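Side-chain contacts in acetoin utilization protein AcuB, putative (Vibrio cholerae, PDB 2O16), which is of unknown function but probably senses a small ligand, such as a nucleotide, through its paired CBS domains: residues I5-E8 with D9-R13; G122-T125 with D126-V130. All coordinates share one frame; numbering follows the deposited sequence. Where two conformers were deposited one is given.

Contact 1: I5-E8 with D9-R13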
ATOM      1  N   ILE A   5     -12.503  15.646   4.277  1.00 37.71           N
ATOM      2  CA  ILE A   5     -11.259  15.070   3.756  1.00 34.24           C
ATOM      3  C   ILE A   5     -11.489  13.727   3.082  1.00 32.16           C
ATOM      4  O   ILE A   5     -12.056  12.805   3.682  1.00 31.39           O
ATOM      5  CB  ILE A   5     -10.163  14.894   4.840  1.00 34.31           C
ATOM      6  CG1 ILE A   5      -9.995  16.164   5.668  1.00 35.21           C
ATOM      7  CG2 ILE A   5      -8.807  14.560   4.182  1.00 33.11           C
ATOM      8  CD1 ILE A   5      -9.120  15.950   6.939  1.00 35.10           C
ATOM      9  N   LYS A   6     -11.028  13.633   1.837  1.00 30.05           N
ATOM     10  CA  LYS A   6     -11.104  12.409   1.047  1.00 28.41           C
ATOM     11  C   LYS A   6      -9.761  11.694   1.071  1.00 26.86           C
ATOM     12  O   LYS A   6      -8.719  12.320   1.301  1.00 25.68           O
ATOM     13  CB  LYS A   6     -11.436  12.751  -0.390  1.00 28.28           C
ATOM     14  CG  LYS A   6     -12.799  13.415  -0.558  1.00 32.26           C
ATOM     15  CD  LYS A   6     -12.823  14.273  -1.810  1.00 37.58           C
ATOM     16  CE  LYS A   6     -14.254  14.477  -2.329  1.00 41.76           C
ATOM     17  NZ  LYS A   6     -15.289  14.480  -1.235  1.00 42.61           N
ATOM     18  N   VAL A   7      -9.794  10.394   0.796  1.00 24.21           N
ATOM     19  CA  VAL A   7      -8.586   9.568   0.704  1.00 23.54           C
ATOM     20  C   VAL A   7      -7.545  10.196  -0.214  1.00 23.24           C
ATOM     21  O   VAL A   7      -6.392  10.309   0.149  1.00 22.22           O
ATOM     22  CB  VAL A   7      -8.957   8.125   0.240  1.00 22.80           C
ATOM     23  CG1 VAL A   7      -7.800   7.453  -0.476  1.00 24.77           C
ATOM     24  CG2 VAL A   7      -9.453   7.303   1.448  1.00 24.38           C
ATOM     25  N   GLU A   8      -7.966  10.652  -1.389  1.00 24.23           N
ATOM     26  CA  GLU A   8      -7.035  11.277  -2.346  1.00 26.30           C
ATOM     27  C   GLU A   8      -6.294  12.512  -1.823  1.00 26.30           C
ATOM     28  O   GLU A   8      -5.269  12.898  -2.392  1.00 26.07           O
ATOM     29  CB  GLU A   8      -7.764  11.629  -3.652  1.00 26.35           C
ATOM     30  CG  GLU A   8      -8.937  12.594  -3.471  1.00 28.56           C
ATOM     31  CD  GLU A   8      -9.794  12.726  -4.732  1.00 30.70           C
ATOM     32  OE1 GLU A   8      -9.397  12.227  -5.822  1.00 34.69           O
ATOM     33  OE2 GLU A   8     -10.874  13.345  -4.620  1.00 38.02           O
ATOM     34  N   ASP A   9      -6.824  13.130  -0.761  1.00 26.62           N
ATOM     35  CA  ASP A   9      -6.234  14.335  -0.159  1.00 27.05           C
ATOM     36  C   ASP A   9      -4.996  13.996   0.669  1.00 26.32           C
ATOM     37  O   ASP A   9      -4.139  14.860   0.914  1.00 27.34           O
ATOM     38  CB  ASP A   9      -7.271  15.064   0.726  1.00 28.23           C
ATOM     39  CG  ASP A   9      -8.441  15.634  -0.062  1.00 29.46           C
ATOM     40  OD1 ASP A   9      -8.264  15.958  -1.256  1.00 32.53           O
ATOM     41  OD2 ASP A   9      -9.548  15.793   0.527  1.00 31.83           O
ATOM     42  N   MET A  10      -4.861  12.733   1.072  1.00 25.20           N
ATOM     43  CA  MET A  10      -3.785  12.343   1.990  1.00 23.83           C
ATOM     44  C   MET A  10      -2.964  11.137   1.567  1.00 22.71           C
ATOM     45  O   MET A  10      -1.951  10.823   2.211  1.00 22.40           O
ATOM     46  CB  MET A  10      -4.363  12.118   3.400  1.00 24.45           C
ATOM     47  CG  MET A  10      -5.431  11.015   3.480  1.00 25.80           C
ATOM     48  SD  MET A  10      -4.665   9.364   3.574  1.00 28.57           S
ATOM     49  CE  MET A  10      -4.105   9.357   5.279  1.00 26.29           C
ATOM     50  N   MET A  11      -3.396  10.448   0.509  1.00 21.43           N
ATOM     51  CA  MET A  11      -2.700   9.240   0.030  1.00 21.07           C
ATOM     52  C   MET A  11      -1.351   9.593  -0.560  1.00 21.26           C
ATOM     53  O   MET A  11      -1.133  10.730  -0.991  1.00 21.62           O
ATOM     54  CB  MET A  11      -3.537   8.496  -1.017  1.00 20.31           C
ATOM     55  CG  MET A  11      -3.767   9.257  -2.312  1.00 20.81           C
ATOM     56  SD  MET A  11      -4.828   8.413  -3.461  1.00 21.47           S
ATOM     57  CE  MET A  11      -4.722   9.444  -4.925  1.00 18.37           C
ATOM     58  N   THR A  12      -0.456   8.613  -0.573  1.00 21.38           N
ATOM     59  CA  THR A  12       0.791   8.675  -1.308  1.00 22.20           C
ATOM     60  C   THR A  12       0.438   8.467  -2.784  1.00 22.23           C
ATOM     61  O   THR A  12      -0.090   7.416  -3.156  1.00 21.31           O
ATOM     62  CB  THR A  12       1.784   7.579  -0.806  1.00 21.53           C
ATOM     63  OG1 THR A  12       2.220   7.891   0.521  1.00 23.55           O
ATOM     64  CG2 THR A  12       2.999   7.421  -1.704  1.00 22.01           C
ATOM     65  N   ARG A  13       0.720   9.466  -3.618  1.00 22.26           N
ATOM     66  CA  ARG A  13       0.432   9.348  -5.040  1.00 25.30           C
ATOM     67  C   ARG A  13       1.660   8.766  -5.776  1.00 24.54           C
ATOM     68  O   ARG A  13       2.745   8.718  -5.222  1.00 23.76           O
ATOM     69  CB  ARG A  13       0.023  10.720  -5.614  1.00 25.11           C
ATOM     70  CG  ARG A  13      -1.156  11.363  -4.902  1.00 26.97           C
ATOM     71  CD  ARG A  13      -1.617  12.631  -5.629  1.00 30.12           C
ATOM     72  NE  ARG A  13      -2.778  13.251  -4.982  1.00 37.58           N
ATOM     73  CZ  ARG A  13      -4.017  13.240  -5.476  1.00 40.06           C
ATOM     74  NH1 ARG A  13      -4.273  12.645  -6.637  1.00 41.81           N
ATOM     75  NH2 ARG A  13      -5.003  13.838  -4.809  1.00 41.08           N
TER
HETATM   76  O   HOH W   1      -2.373  13.015  -1.569  1.00 30.25           O

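Contact 2: G122-T125 with D126-V130. With PO4 (phosphate ion), chain C.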
ATOM      1  N   GLY A 122      -2.958   5.511  -6.070  1.00 18.17           N
ATOM      2  CA  GLY A 122      -2.245   5.863  -4.847  1.00 17.50           C
ATOM      3  C   GLY A 122      -2.271   4.720  -3.857  1.00 17.81           C
ATOM      4  O   GLY A 122      -2.878   3.691  -4.120  1.00 17.37           O
ATOM      5  N   ILE A 123      -1.614   4.916  -2.710  1.00 18.61           N
ATOM      6  CA  ILE A 123      -1.739   3.996  -1.568  1.00 19.03           C
ATOM      7  C   ILE A 123      -1.906   4.792  -0.286  1.00 18.78           C
ATOM      8  O   ILE A 123      -1.422   5.926  -0.195  1.00 18.09           O
ATOM      9  CB  ILE A 123      -0.511   3.042  -1.399  1.00 19.34           C
ATOM     10  CG1 ILE A 123       0.810   3.845  -1.259  1.00 18.68           C
ATOM     11  CG2 ILE A 123      -0.490   2.010  -2.570  1.00 21.97           C
ATOM     12  CD1 ILE A 123       2.090   2.967  -0.935  1.00 21.82           C
ATOM     13  N   ILE A 124      -2.604   4.201   0.691  1.00 18.36           N
ATOM     14  CA  ILE A 124      -2.635   4.760   2.038  1.00 19.28           C
ATOM     15  C   ILE A 124      -1.773   3.881   2.916  1.00 18.65           C
ATOM     16  O   ILE A 124      -2.030   2.678   3.027  1.00 19.41           O
ATOM     17  CB  ILE A 124      -4.057   4.759   2.650  1.00 18.23           C
ATOM     18  CG1 ILE A 124      -5.064   5.487   1.747  1.00 19.59           C
ATOM     19  CG2 ILE A 124      -4.004   5.363   4.081  1.00 20.32           C
ATOM     20  CD1 ILE A 124      -6.505   5.322   2.242  1.00 21.47           C
ATOM     21  N   THR A 125      -0.751   4.451   3.541  1.00 18.67           N
ATOM     22  CA  THR A 125       0.059   3.677   4.481  1.00 19.69           C
ATOM     23  C   THR A 125       0.132   4.362   5.833  1.00 19.47           C
ATOM     24  O   THR A 125      -0.291   5.518   5.980  1.00 17.57           O
ATOM     25  CB  THR A 125       1.528   3.487   4.028  1.00 20.69           C
ATOM     26  OG1 THR A 125       2.128   4.764   3.882  1.00 24.29           O
ATOM     27  CG2 THR A 125       1.620   2.689   2.705  1.00 21.98           C
ATOM     28  N   ASP A 126       0.693   3.654   6.822  1.00 19.52           N
ATOM     29  CA  ASP A 126       0.899   4.269   8.129  0.50 19.10           C
ATOM     30  C   ASP A 126       1.626   5.624   7.963  1.00 19.33           C
ATOM     31  O   ASP A 126       1.301   6.597   8.664  1.00 18.55           O
ATOM     32  CB  ASP A 126       1.612   3.304   9.098  0.50 18.36           C
ATOM     33  CG  ASP A 126       2.771   2.545   8.444  0.50 16.34           C
ATOM     34  OD1 ASP A 126       3.353   3.045   7.461  0.50 15.63           O
ATOM     35  OD2 ASP A 126       3.107   1.448   8.925  0.50 18.09           O
ATOM     36  N   SER A 127       2.580   5.702   7.027  1.00 19.99           N
ATOM     37  CA  SER A 127       3.307   6.967   6.813  1.00 20.45           C
ATOM     38  C   SER A 127       2.362   8.139   6.493  1.00 18.87           C
ATOM     39  O   SER A 127       2.578   9.259   6.941  1.00 18.49           O
ATOM     40  CB  SER A 127       4.412   6.836   5.751  1.00 21.53           C
ATOM     41  OG  SER A 127       5.258   5.731   6.075  1.00 24.35           O
ATOM     42  N   ASP A 128       1.304   7.882   5.731  1.00 18.38           N
ATOM     43  CA  ASP A 128       0.329   8.924   5.425  1.00 18.02           C
ATOM     44  C   ASP A 128      -0.448   9.410   6.657  1.00 18.38           C
ATOM     45  O   ASP A 128      -0.761  10.618   6.772  1.00 19.13           O
ATOM     46  CB  ASP A 128      -0.642   8.467   4.321  1.00 18.04           C
ATOM     47  CG  ASP A 128       0.077   8.122   3.035  1.00 19.39           C
ATOM     48  OD1 ASP A 128       0.924   8.933   2.587  1.00 20.82           O
ATOM     49  OD2 ASP A 128      -0.168   7.025   2.503  1.00 19.85           O
ATOM     50  N   PHE A 129      -0.785   8.477   7.542  1.00 17.45           N
ATOM     51  CA  PHE A 129      -1.437   8.809   8.815  1.00 16.71           C
ATOM     52  C   PHE A 129      -0.541   9.597   9.747  1.00 16.94           C
ATOM     53  O   PHE A 129      -1.015  10.468  10.461  1.00 15.43           O
ATOM     54  CB  PHE A 129      -1.944   7.554   9.521  1.00 16.07           C
ATOM     55  CG  PHE A 129      -3.120   6.920   8.825  1.00 17.58           C
ATOM     56  CD1 PHE A 129      -4.306   7.627   8.658  1.00 17.33           C
ATOM     57  CD2 PHE A 129      -3.026   5.632   8.306  1.00 21.04           C
ATOM     58  CE1 PHE A 129      -5.412   7.031   7.984  1.00 20.46           C
ATOM     59  CE2 PHE A 129      -4.137   5.025   7.649  1.00 20.16           C
ATOM     60  CZ  PHE A 129      -5.299   5.734   7.485  1.00 17.30           C
ATOM     61  N   VAL A 130       0.758   9.288   9.755  1.00 16.91           N
ATOM     62  CA  VAL A 130       1.679  10.166  10.511  1.00 17.20           C
ATOM     63  C   VAL A 130       1.594  11.629  10.058  1.00 16.47           C
ATOM     64  O   VAL A 130       1.501  12.533  10.869  1.00 15.92           O
ATOM     65  CB  VAL A 130       3.147   9.648  10.442  1.00 16.86           C
ATOM     66  CG1 VAL A 130       4.097  10.631  11.169  1.00 17.96           C
ATOM     67  CG2 VAL A 130       3.264   8.241  11.068  1.00 16.95           C
TER
HETATM   68  P   PO4 C   1       5.243   2.156   4.481  1.00 24.81           P
HETATM   69  O1  PO4 C   1       5.164   1.264   3.267  1.00 20.35           O
HETATM   70  O2  PO4 C   1       4.409   1.484   5.555  1.00 26.39           O
HETATM   71  O3  PO4 C   1       6.695   2.127   4.903  1.00 25.01           O
HETATM   72  O4  PO4 C   1       4.784   3.582   4.235  1.00 24.24           O

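Contact 1: I5-E8 with D9-R13
D9 folds its carboxylate back on K6, closing the tight, overlapping turns that lead into strand 12-13. With CG anti to its carbonyl carbon (chi1 -66°), D9 places OD2 2.9 Å from K6 N; the bond is nearly straight, yet it meets the carboxylate from above its plane. K6 O answers by accepting from D9 N. In the packed part the V7 carbonyl oxygen is gripped by two amides, M10 N and M11 N, each 3.0 Å away, the latter almost in line with the C=O bond. V7 CG1 approaches M11 SD at 4.3 Å, both side chains touching V114, while M10 turns to helices 97-106 and 126-141. M11 SD and CE also pack on E8 CA, SD at 3.8 Å. The extended M11 chain brings CE over one face of the R13 guanidinium, where the packed part gives way to the exposed side. D9 and R13 belong to this looser side, and the K6 ammonium leads away, leaving NZ 6.1 Å from D9 OD2; I5 CG2 crosses D9 CB obliquely at 3.8 Å. A water donates to both E8 O and M11 O, the latter at 2.7 Å, and accepts a weak bond from R13 NE.

Contact 2: G122-T125 with D126-V130
Strand 122-124 runs into helix 126-130 through T125, the N-cap residue, and the short axes are inclined at 74° and pass 8.1 Å apart at their closest. T125 and D128 form a capping box. D128 sends OD2 back to T125 N, 2.8 Å away, in a bond received on the anti side of the carboxylate; in return T125 OG1 accepts a weak bond from S127 N. T125 OG1 stands between its own backbone N and carbonyl carbon (chi1 60°), which holds it over the first turn and also 2.9 Å from phosphate O4. S127 OG donates to that same O4, likewise at 2.9 Å. In one of its two conformers, D126 has OD1 2.7 Å from phosphate O2 and OD2 in a salt bridge with R37. The ion, probably from the crystallisation liquor, is also bound by R37 N and H38 ND1; its place at the helix N terminus is consistent with the ligand cleft of paired CBS domains. On the apolar side, I124 CG2 touches F129 CE2 at 3.6 Å, an oblique approach to the ring. F129 continues onto L97, A101 and M104 of helix 97-106, and I124 reaches L112 and V114 of neighbouring strand 112-116.

How the contacts relate
From the N terminus, the chain first closes the small turns of contact 1 and enters strand 12-13; contact 2 comes more than a hundred residues later, where strand 119-124 gives way to helix 126-141. The two are in series, neither nested nor crossed, yet their centres lie only 9 Å apart. Strands 12-13 and 119-124 are antiparallel neighbours in one sheet, joined by T12 N to I123 O at 2.9 Å. T12 OG1 also lies 2.7 Å from D128 OD1, a probable hydrogen bond that engages the second oxygen of the capping carboxylate. M10 packs on F129 as well, so the N-terminal segment is tied to both strand and helix of the second CBS motif.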